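Local coordinates for CRISPR-associated protein, Cse2 family (Meiothermus ruber, PDB 3WA8), which probably serves as the CasB (Cse2) subunit of a type I-E CRISPR Cascade complex, binding G-rich crRNA sequence and stabilising the R-loop, at residues R16-R21 with L67-W72; D58-I63 with E139-R144; L151-D156 with I160-L165. All coordinates share one frame; numbering follows the deposited sequence.

Contact 1 of 3, residues R16-R21 with L67-W72; sequences RYLRQR and LVAGLW
Leu18 and Trp72 carry the apolar part of this helix-helix contact, their side chains running antiparallel and overlapping flank to flank. Leu18 CB lies over one face of the indole, 3.9 Å from the centroid of the six-membered ring and 23° off its normal, a CH-pi contact. Leu18 CD1 reaches Trp72 CE3 at 3.8 Å, and the other methyl, Leu18 CD2, touches Ala69 CB at 4.3 Å. Trp72 sends its ring across the gap because chi1 (165°) turns CG opposite the backbone nitrogen; the axes of segments 16-21 and 67-72 approach to 11.4 Å and cross at -46°.

The polar part is indirect. Arg19 NE stands 4.0 Å from Trp72 NE1, the guanidinium plane turned steeply from the indole, but both groups look to Glu80: Arg19 NH2 forms a salt bridge with OE1, and Trp72 NE1 hydrogen-bonds to OE2. Were Trp72 an alanine, Leu18 would probably face a gap and Glu80 OE2 would lose its indole donor.

Helices 10-21 and 59-72 are therefore joined in this all-helical fold by apolar packing, with the Glu80 carboxylate bridging the guanidinium of Arg19 and the indole N-H of Trp72.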
loop_
_atom_site.group_PDB
_atom_site.type_symbol
_atom_site.label_atom_id
_atom_site.label_comp_id
_atom_site.label_asym_id
_atom_site.label_seq_id
_atom_site.Cartn_x
_atom_site.Cartn_y
_atom_site.Cartn_z
ATOM N N ARG A 16 -9.117 8.319 5.168
ATOM C CA ARG A 16 -9.653 9.223 6.175
ATOM C C ARG A 16 -10.783 8.578 6.999
ATOM O O ARG A 16 -10.817 8.697 8.224
ATOM C CB ARG A 16 -10.136 10.512 5.505
ATOM C CG ARG A 16 -10.811 11.554 6.419
ATOM C CD ARG A 16 -10.775 12.976 5.763
ATOM N NE ARG A 16 -9.573 13.105 4.907
ATOM C CZ ARG A 16 -9.235 14.161 4.154
ATOM N NH1 ARG A 16 -10.004 15.259 4.123
ATOM N NH2 ARG A 16 -8.112 14.107 3.424
ATOM N N TYR A 17 -11.690 7.883 6.322
ATOM C CA TYR A 17 -12.872 7.305 6.941
ATOM C C TYR A 17 -12.456 6.208 7.903
ATOM O O TYR A 17 -12.954 6.151 9.031
ATOM C CB TYR A 17 -13.766 6.795 5.816
ATOM C CG TYR A 17 -15.065 6.070 6.118
ATOM C CD1 TYR A 17 -16.289 6.742 6.211
ATOM C CD2 TYR A 17 -15.079 4.680 6.181
ATOM C CE1 TYR A 17 -17.503 6.015 6.438
ATOM C CE2 TYR A 17 -16.237 3.952 6.395
ATOM C CZ TYR A 17 -17.450 4.597 6.528
ATOM O OH TYR A 17 -18.573 3.780 6.735
ATOM N N LEU A 18 -11.525 5.352 7.472
ATOM C CA LEU A 18 -10.997 4.316 8.344
ATOM C C LEU A 18 -10.364 4.943 9.588
ATOM O O LEU A 18 -10.584 4.454 10.697
ATOM C CB LEU A 18 -9.955 3.461 7.648
ATOM C CG LEU A 18 -10.226 2.518 6.482
ATOM C CD1 LEU A 18 -8.893 2.099 5.878
ATOM C CD2 LEU A 18 -10.909 1.284 6.916
ATOM N N ARG A 19 -9.590 6.018 9.410
ATOM C CA ARG A 19 -8.940 6.692 10.539
ATOM C C ARG A 19 -9.935 7.277 11.520
ATOM O O ARG A 19 -9.725 7.270 12.741
ATOM C CB ARG A 19 -8.070 7.835 10.049
ATOM C CG ARG A 19 -6.986 7.403 9.133
ATOM C CD ARG A 19 -5.851 8.348 9.195
ATOM N NE ARG A 19 -4.665 7.705 8.641
ATOM C CZ ARG A 19 -4.046 8.112 7.543
ATOM N NH1 ARG A 19 -4.491 9.160 6.878
ATOM N NH2 ARG A 19 -2.979 7.482 7.125
ATOM N N GLN A 20 -11.015 7.820 10.985
ATOM C CA GLN A 20 -11.914 8.572 11.812
ATOM C C GLN A 20 -12.931 7.681 12.467
ATOM O O GLN A 20 -13.369 7.990 13.544
ATOM C CB GLN A 20 -12.602 9.656 11.008
ATOM C CG GLN A 20 -11.659 10.715 10.495
ATOM C CD GLN A 20 -12.427 11.890 9.913
ATOM O OE1 GLN A 20 -13.664 11.864 9.902
ATOM N NE2 GLN A 20 -11.715 12.928 9.434
ATOM N N ARG A 21 -13.305 6.574 11.836
ATOM C CA ARG A 21 -14.492 5.849 12.293
ATOM C C ARG A 21 -14.256 4.443 12.804
ATOM O O ARG A 21 -15.100 3.927 13.503
ATOM C CB ARG A 21 -15.586 5.815 11.225
ATOM C CG ARG A 21 -16.137 7.153 10.824
ATOM C CD ARG A 21 -17.537 7.438 11.447
ATOM N NE ARG A 21 -18.100 8.693 10.920
ATOM C CZ ARG A 21 -18.349 8.919 9.622
ATOM N NH1 ARG A 21 -18.107 7.971 8.713
ATOM N NH2 ARG A 21 -18.835 10.086 9.223
ATOM N N LEU A 67 -7.734 -5.472 1.606
ATOM C CA LEU A 67 -6.312 -5.648 1.841
ATOM C C LEU A 67 -5.728 -4.352 2.410
ATOM O O LEU A 67 -4.971 -4.391 3.368
ATOM C CB LEU A 67 -5.599 -6.005 0.546
ATOM C CG LEU A 67 -4.112 -6.325 0.603
ATOM C CD1 LEU A 67 -3.879 -7.563 1.402
ATOM C CD2 LEU A 67 -3.593 -6.542 -0.795
ATOM N N VAL A 68 -6.070 -3.200 1.854
ATOM C CA VAL A 68 -5.424 -2.006 2.374
ATOM C C VAL A 68 -5.915 -1.766 3.794
ATOM O O VAL A 68 -5.135 -1.365 4.685
ATOM C CB VAL A 68 -5.577 -0.742 1.474
ATOM C CG1 VAL A 68 -5.164 0.486 2.220
ATOM C CG2 VAL A 68 -4.709 -0.860 0.252
ATOM N N ALA A 69 -7.196 -2.048 4.016
ATOM C CA ALA A 69 -7.734 -1.912 5.345
ATOM C C ALA A 69 -6.912 -2.770 6.320
ATOM O O ALA A 69 -6.409 -2.274 7.352
ATOM C CB ALA A 69 -9.160 -2.313 5.346
ATOM N N GLY A 70 -6.726 -4.042 5.974
ATOM C CA GLY A 70 -6.015 -4.960 6.856
ATOM C C GLY A 70 -4.605 -4.500 7.134
ATOM O O GLY A 70 -4.155 -4.515 8.292
ATOM N N LEU A 71 -3.898 -4.076 6.084
ATOM C CA LEU A 71 -2.516 -3.688 6.274
ATOM C C LEU A 71 -2.479 -2.451 7.148
ATOM O O LEU A 71 -1.656 -2.345 8.059
ATOM C CB LEU A 71 -1.820 -3.419 4.952
ATOM C CG LEU A 71 -1.608 -4.672 4.106
ATOM C CD1 LEU A 71 -1.235 -4.363 2.625
ATOM C CD2 LEU A 71 -0.618 -5.592 4.794
ATOM N N TRP A 72 -3.398 -1.531 6.880
ATOM C CA TRP A 72 -3.414 -0.282 7.578
ATOM C C TRP A 72 -3.702 -0.607 9.036
ATOM O O TRP A 72 -3.071 -0.075 9.947
ATOM C CB TRP A 72 -4.464 0.644 6.971
ATOM C CG TRP A 72 -4.773 1.783 7.840
ATOM C CD1 TRP A 72 -4.022 2.901 8.004
ATOM C CD2 TRP A 72 -5.898 1.914 8.729
ATOM N NE1 TRP A 72 -4.601 3.721 8.954
ATOM C CE2 TRP A 72 -5.757 3.137 9.405
ATOM C CE3 TRP A 72 -7.003 1.108 9.023
ATOM C CZ2 TRP A 72 -6.695 3.593 10.338
ATOM C CZ3 TRP A 72 -7.941 1.567 9.966
ATOM C CH2 TRP A 72 -7.776 2.792 10.606
#

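Contact 2 of 3, residues D58-I63 with E139-R144; sequences DRWERI and EQLPYR
Trp60 and Leu141 both hold CG anti to the backbone N, with chi1 of -167° and 178°, and these torsions bring the far rim of the indole to a leucine methyl. Leu141 CD2 comes in at the ring edge, close to the indole plane. It lies 3.9 Å from Trp60 CH2 and equally near Trp60 CZ2, so the methyl straddles the bond between these two carbons instead of covering a face. The leucine side chain runs nearly perpendicular to that of the tryptophan.

A looser apolar pair accompanies them: Ile63 CG2 stands 4.4 Å from Pro142 CG, where the CA atoms of Ile63 and Pro142 are 8.4 Å apart. Both segments lie at the beginnings of helices, 59-72 and 141-154, within the all-helical Cse2 fold. Asp58 occupies the N-cap of the first of these helices, its OD2 accepting a weak bond from Glu61 N at 3.4 Å with an N-H...O angle of 147°.

The nitrogen of the Trp60 indole is satisfied elsewhere, donating from NE1 to the carbonyl oxygen of Leu169 in helix 162-170. Leu169 also packs on Leu141, and Trp172 touches both Trp60 and Leu141. A bound mercury (II) ion lies about 3 Å from the Trp60 side chain.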
loop_
_atom_site.group_PDB
_atom_site.type_symbol
_atom_site.label_atom_id
_atom_site.label_comp_id
_atom_site.label_asym_id
_atom_site.label_seq_id
_atom_site.Cartn_x
_atom_site.Cartn_y
_atom_site.Cartn_z
ATOM N N ASP A 58 -16.539 -5.834 -9.142
ATOM C CA ASP A 58 -15.123 -5.839 -9.338
ATOM C C ASP A 58 -14.516 -6.493 -8.119
ATOM O O ASP A 58 -14.274 -5.866 -7.072
ATOM C CB ASP A 58 -14.574 -4.445 -9.617
ATOM C CG ASP A 58 -13.429 -4.487 -10.594
ATOM O OD1 ASP A 58 -13.688 -4.692 -11.796
ATOM O OD2 ASP A 58 -12.269 -4.354 -10.170
ATOM N N ARG A 59 -14.313 -7.791 -8.279
ATOM C CA ARG A 59 -13.796 -8.610 -7.224
ATOM C C ARG A 59 -12.434 -8.066 -6.817
ATOM O O ARG A 59 -12.048 -8.138 -5.645
ATOM C CB ARG A 59 -13.777 -10.079 -7.655
ATOM C CG ARG A 59 -15.189 -10.596 -8.002
ATOM C CD ARG A 59 -15.445 -12.043 -7.557
ATOM N NE ARG A 59 -15.787 -12.891 -8.704
ATOM C CZ ARG A 59 -14.887 -13.427 -9.538
ATOM N NH1 ARG A 59 -13.587 -13.219 -9.355
ATOM N NH2 ARG A 59 -15.280 -14.174 -10.561
ATOM N N TRP A 60 -11.752 -7.456 -7.781
ATOM C CA TRP A 60 -10.472 -6.798 -7.535
ATOM C C TRP A 60 -10.589 -5.636 -6.564
ATOM O O TRP A 60 -9.886 -5.578 -5.560
ATOM C CB TRP A 60 -9.852 -6.323 -8.843
ATOM C CG TRP A 60 -8.437 -5.920 -8.710
ATOM C CD1 TRP A 60 -7.876 -4.755 -9.138
ATOM C CD2 TRP A 60 -7.385 -6.669 -8.088
ATOM N NE1 TRP A 60 -6.531 -4.730 -8.829
ATOM C CE2 TRP A 60 -6.205 -5.895 -8.189
ATOM C CE3 TRP A 60 -7.324 -7.919 -7.457
ATOM C CZ2 TRP A 60 -4.982 -6.334 -7.700
ATOM C CZ3 TRP A 60 -6.118 -8.349 -6.962
ATOM C CH2 TRP A 60 -4.952 -7.567 -7.100
ATOM N N GLU A 61 -11.498 -4.722 -6.866
ATOM C CA GLU A 61 -11.704 -3.573 -6.022
ATOM C C GLU A 61 -11.861 -4.047 -4.591
ATOM O O GLU A 61 -11.122 -3.620 -3.715
ATOM C CB GLU A 61 -12.921 -2.780 -6.491
ATOM C CG GLU A 61 -13.097 -1.462 -5.752
ATOM C CD GLU A 61 -13.863 -0.394 -6.562
ATOM O OE1 GLU A 61 -15.116 -0.508 -6.704
ATOM O OE2 GLU A 61 -13.196 0.578 -7.028
ATOM N N ARG A 62 -12.791 -4.972 -4.374
ATOM C CA ARG A 62 -13.080 -5.461 -3.030
ATOM C C ARG A 62 -11.822 -6.054 -2.366
ATOM O O ARG A 62 -11.527 -5.773 -1.186
ATOM C CB ARG A 62 -14.286 -6.412 -3.061
ATOM C CG ARG A 62 -14.257 -7.643 -2.146
ATOM C CD ARG A 62 -15.583 -8.453 -2.247
ATOM N NE ARG A 62 -16.670 -7.688 -1.663
ATOM C CZ ARG A 62 -17.095 -7.801 -0.407
ATOM N NH1 ARG A 62 -16.573 -8.697 0.417
ATOM N NH2 ARG A 62 -18.077 -7.011 0.014
ATOM N N ILE A 63 -11.056 -6.831 -3.126
ATOM C CA ILE A 63 -9.822 -7.343 -2.578
ATOM C C ILE A 63 -8.892 -6.164 -2.205
ATOM O O ILE A 63 -8.327 -6.124 -1.116
ATOM C CB ILE A 63 -9.161 -8.331 -3.526
ATOM C CG1 ILE A 63 -9.961 -9.617 -3.545
ATOM C CG2 ILE A 63 -7.737 -8.659 -3.094
ATOM C CD1 ILE A 63 -9.813 -10.420 -4.850
ATOM N N GLU A 139 -3.293 -13.073 -8.097
ATOM C CA GLU A 139 -3.315 -14.062 -7.017
ATOM C C GLU A 139 -2.101 -13.966 -6.092
ATOM O O GLU A 139 -2.220 -14.160 -4.881
ATOM C CB GLU A 139 -3.467 -15.464 -7.575
ATOM C CG GLU A 139 -4.575 -15.581 -8.593
ATOM C CD GLU A 139 -4.304 -16.707 -9.605
ATOM O OE1 GLU A 139 -3.384 -16.569 -10.466
ATOM O OE2 GLU A 139 -5.021 -17.737 -9.529
ATOM N N GLN A 140 -0.947 -13.654 -6.666
ATOM C CA GLN A 140 0.280 -13.573 -5.918
ATOM C C GLN A 140 0.378 -12.304 -5.122
ATOM O O GLN A 140 1.048 -12.265 -4.088
ATOM C CB GLN A 140 1.447 -13.641 -6.861
ATOM C CG GLN A 140 1.713 -15.039 -7.288
ATOM C CD GLN A 140 2.327 -15.159 -8.652
ATOM O OE1 GLN A 140 2.543 -16.259 -9.109
ATOM N NE2 GLN A 140 2.600 -14.043 -9.313
ATOM N N LEU A 141 -0.290 -11.254 -5.593
ATOM C CA LEU A 141 -0.033 -9.939 -5.065
ATOM C C LEU A 141 -0.373 -9.778 -3.578
ATOM O O LEU A 141 0.456 -9.302 -2.807
ATOM C CB LEU A 141 -0.716 -8.886 -5.914
ATOM C CG LEU A 141 -0.571 -7.441 -5.435
ATOM C CD1 LEU A 141 0.883 -7.025 -5.234
ATOM C CD2 LEU A 141 -1.267 -6.538 -6.444
ATOM N N PRO A 142 -1.582 -10.187 -3.160
ATOM C CA PRO A 142 -1.878 -9.853 -1.775
ATOM C C PRO A 142 -0.810 -10.434 -0.865
ATOM O O PRO A 142 -0.383 -9.793 0.077
ATOM C CB PRO A 142 -3.235 -10.528 -1.539
ATOM C CG PRO A 142 -3.837 -10.598 -2.880
ATOM C CD PRO A 142 -2.700 -10.915 -3.787
ATOM N N TYR A 143 -0.347 -11.631 -1.169
ATOM C CA TYR A 143 0.662 -12.233 -0.326
ATOM C C TYR A 143 2.023 -11.492 -0.357
ATOM O O TYR A 143 2.610 -11.194 0.686
ATOM C CB TYR A 143 0.821 -13.695 -0.696
ATOM C CG TYR A 143 1.890 -14.379 0.104
ATOM C CD1 TYR A 143 1.650 -14.775 1.431
ATOM C CD2 TYR A 143 3.152 -14.634 -0.459
ATOM C CE1 TYR A 143 2.647 -15.429 2.185
ATOM C CE2 TYR A 143 4.162 -15.277 0.277
ATOM C CZ TYR A 143 3.902 -15.673 1.599
ATOM O OH TYR A 143 4.892 -16.313 2.327
ATOM N N ARG A 144 2.516 -11.175 -1.546
ATOM C CA ARG A 144 3.813 -10.558 -1.611
ATOM C C ARG A 144 3.819 -9.154 -1.049
ATOM O O ARG A 144 4.778 -8.735 -0.393
ATOM C CB ARG A 144 4.325 -10.585 -3.017
ATOM C CG ARG A 144 4.616 -11.981 -3.468
ATOM C CD ARG A 144 4.980 -12.007 -4.918
ATOM N NE ARG A 144 4.883 -13.363 -5.420
ATOM C CZ ARG A 144 5.270 -13.753 -6.628
ATOM N NH1 ARG A 144 5.790 -12.865 -7.470
ATOM N NH2 ARG A 144 5.131 -15.031 -6.980
#

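Contact 3 of 3, residues L151-D156 with I160-L165; sequences LIESQD and IYWSEL
Glu153 OE2, held by a hydrogen bond from Thr75 OG1, is set against the edge of the Trp162 indole, near the ring plane and 3.7 Å from Trp162 CZ2. Glu153 OE2 also lies 4.1 Å from Ile160 CD1, while Glu153 OE1 takes the backbone N-H of Val76. Two bonds to the loop following helix 59-72 thus fix the carboxylate, whose plane is 35° from that of the indole. The Glu153 chain bends at chi2 (-100°), turning the acid toward the rim of the tryptophan.

The apolar half is a pair of isoleucines. Ile152 CG2 touches Ile160 CD1 at 3.7 Å and Ile160 CG1 at 3.9 Å. The other branch of Ile160 faces the indole of its own segment: CG2 lies 3.7 Å above the Trp162 plane, over its centre, so one residue lines the ring and meets the preceding helix.

The two segments are the end of helix 141-154 and the beginning of helix 162-170, with Tyr161 at the N-cap of the latter. Ile152 also packs on Ile113 of helix 109-119. Trp162 rests on Val15 of helix 10-21 and on Val68 and Leu71 of helix 59-72, and meets Trp72 edge-to-face.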
loop_
_atom_site.group_PDB
_atom_site.type_symbol
_atom_site.label_atom_id
_atom_site.label_comp_id
_atom_site.label_asym_id
_atom_site.label_seq_id
_atom_site.Cartn_x
_atom_site.Cartn_y
_atom_site.Cartn_z
ATOM N N LEU A 151 8.090 -5.971 5.900
ATOM C CA LEU A 151 9.489 -5.599 5.946
ATOM C C LEU A 151 9.626 -4.107 6.131
ATOM O O LEU A 151 10.324 -3.669 7.043
ATOM C CB LEU A 151 10.259 -6.087 4.729
ATOM C CG LEU A 151 10.721 -7.539 4.812
ATOM C CD1 LEU A 151 11.395 -7.934 3.527
ATOM C CD2 LEU A 151 11.647 -7.746 5.966
ATOM N N ILE A 152 8.944 -3.340 5.293
ATOM C CA ILE A 152 8.937 -1.896 5.418
ATOM C C ILE A 152 8.656 -1.406 6.851
ATOM O O ILE A 152 9.332 -0.487 7.335
ATOM C CB ILE A 152 7.912 -1.287 4.476
ATOM C CG1 ILE A 152 8.336 -1.523 3.037
ATOM C CG2 ILE A 152 7.771 0.197 4.717
ATOM C CD1 ILE A 152 7.213 -1.449 2.064
ATOM N N GLU A 153 7.681 -2.029 7.522
ATOM C CA GLU A 153 7.232 -1.618 8.867
ATOM C C GLU A 153 8.270 -1.930 9.947
ATOM O O GLU A 153 8.259 -1.333 11.010
ATOM C CB GLU A 153 5.889 -2.271 9.214
ATOM C CG GLU A 153 4.696 -1.810 8.348
ATOM C CD GLU A 153 3.811 -0.763 9.014
ATOM O OE1 GLU A 153 3.947 -0.526 10.228
ATOM O OE2 GLU A 153 2.942 -0.188 8.331
ATOM N N SER A 154 9.173 -2.859 9.666
ATOM C CA SER A 154 10.328 -3.083 10.516
ATOM C C SER A 154 11.226 -1.878 10.620
ATOM O O SER A 154 11.843 -1.685 11.659
ATOM C CB SER A 154 11.176 -4.242 10.005
ATOM O OG SER A 154 10.525 -5.467 10.249
ATOM N N GLN A 155 11.367 -1.098 9.548
ATOM C CA GLN A 155 12.102 0.164 9.689
ATOM C C GLN A 155 11.133 1.156 10.259
ATOM O O GLN A 155 9.992 1.257 9.830
ATOM C CB GLN A 155 12.675 0.693 8.385
ATOM C CG GLN A 155 13.610 -0.246 7.703
ATOM C CD GLN A 155 14.786 -0.607 8.537
ATOM O OE1 GLN A 155 15.032 -1.784 8.797
ATOM N NE2 GLN A 155 15.536 0.394 8.960
ATOM N N ASP A 156 11.581 1.890 11.251
ATOM C CA ASP A 156 10.631 2.660 12.016
ATOM C C ASP A 156 10.145 3.886 11.228
ATOM O O ASP A 156 8.971 4.268 11.316
ATOM C CB ASP A 156 11.270 3.069 13.339
ATOM C CG ASP A 156 10.273 3.605 14.294
ATOM O OD1 ASP A 156 9.060 3.494 14.001
ATOM O OD2 ASP A 156 10.702 4.129 15.341
ATOM N N ILE A 160 4.367 4.851 4.655
ATOM C CA ILE A 160 3.664 4.236 3.516
ATOM C C ILE A 160 2.419 5.042 3.226
ATOM O O ILE A 160 1.537 5.118 4.088
ATOM C CB ILE A 160 3.186 2.797 3.815
ATOM C CG1 ILE A 160 4.357 1.818 3.774
ATOM C CG2 ILE A 160 2.133 2.357 2.815
ATOM C CD1 ILE A 160 4.071 0.520 4.474
ATOM N N TYR A 161 2.319 5.640 2.040
ATOM C CA TYR A 161 1.117 6.397 1.725
ATOM C C TYR A 161 -0.034 5.461 1.335
ATOM O O TYR A 161 -0.145 5.014 0.186
ATOM C CB TYR A 161 1.383 7.468 0.679
ATOM C CG TYR A 161 2.521 8.386 1.031
ATOM C CD1 TYR A 161 2.292 9.692 1.467
ATOM C CD2 TYR A 161 3.840 7.974 0.910
ATOM C CE1 TYR A 161 3.369 10.576 1.781
ATOM C CE2 TYR A 161 4.920 8.840 1.225
ATOM C CZ TYR A 161 4.667 10.124 1.660
ATOM O OH TYR A 161 5.720 10.939 1.944
ATOM N N TRP A 162 -0.898 5.148 2.295
ATOM C CA TRP A 162 -1.987 4.219 2.025
ATOM C C TRP A 162 -2.940 4.610 0.902
ATOM O O TRP A 162 -3.287 3.768 0.075
ATOM C CB TRP A 162 -2.745 3.919 3.282
ATOM C CG TRP A 162 -1.843 3.450 4.340
ATOM C CD1 TRP A 162 -1.328 4.194 5.352
ATOM C CD2 TRP A 162 -1.317 2.121 4.500
ATOM N NE1 TRP A 162 -0.531 3.410 6.155
ATOM C CE2 TRP A 162 -0.495 2.137 5.651
ATOM C CE3 TRP A 162 -1.476 0.917 3.795
ATOM C CZ2 TRP A 162 0.173 1.001 6.116
ATOM C CZ3 TRP A 162 -0.814 -0.216 4.261
ATOM C CH2 TRP A 162 -0.004 -0.159 5.418
ATOM N N SER A 163 -3.358 5.860 0.821
ATOM C CA SER A 163 -4.298 6.171 -0.238
ATOM C C SER A 163 -3.668 5.945 -1.619
ATOM O O SER A 163 -4.295 5.372 -2.520
ATOM C CB SER A 163 -4.877 7.569 -0.089
ATOM O OG SER A 163 -3.904 8.518 -0.409
ATOM N N GLU A 164 -2.413 6.356 -1.782
ATOM C CA GLU A 164 -1.739 6.085 -3.050
ATOM C C GLU A 164 -1.593 4.569 -3.252
ATOM O O GLU A 164 -1.773 4.082 -4.374
ATOM C CB GLU A 164 -0.402 6.826 -3.171
ATOM C CG GLU A 164 -0.495 8.245 -3.760
ATOM C CD GLU A 164 -0.780 9.376 -2.705
ATOM O OE1 GLU A 164 -1.224 9.067 -1.559
ATOM O OE2 GLU A 164 -0.568 10.583 -3.035
ATOM N N LEU A 165 -1.312 3.824 -2.176
ATOM C CA LEU A 165 -1.182 2.379 -2.300
ATOM C C LEU A 165 -2.471 1.776 -2.887
ATOM O O LEU A 165 -2.442 1.017 -3.890
ATOM C CB LEU A 165 -0.817 1.718 -0.975
ATOM C CG LEU A 165 -0.487 0.214 -1.088
ATOM C CD1 LEU A 165 0.764 -0.016 -1.916
ATOM C CD2 LEU A 165 -0.297 -0.443 0.285
#

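From the N terminus, contact 1 closes the first loop, returning residues 67-72 to helix 10-21 after 45 intervening residues, 24 of them helical. Contact 2 opens inside that loop at 58-63 and closes beyond it at 139-144, so the two cross. Both use helix 59-72, and they touch where Leu67 CD2 meets Pro142 CA at 3.9 Å. Contact 3 comes in series after both and closes a short connection, three residues between its segments, linking helices 141-154 and 162-170; it shares the former with contact 2 without touching it. It does reach contact 1, where Arg19 NH2 lies 4.1 Å from Trp162 CD1. The three thus tie helices 10-21, 59-72, 141-154 and 162-170 to one another.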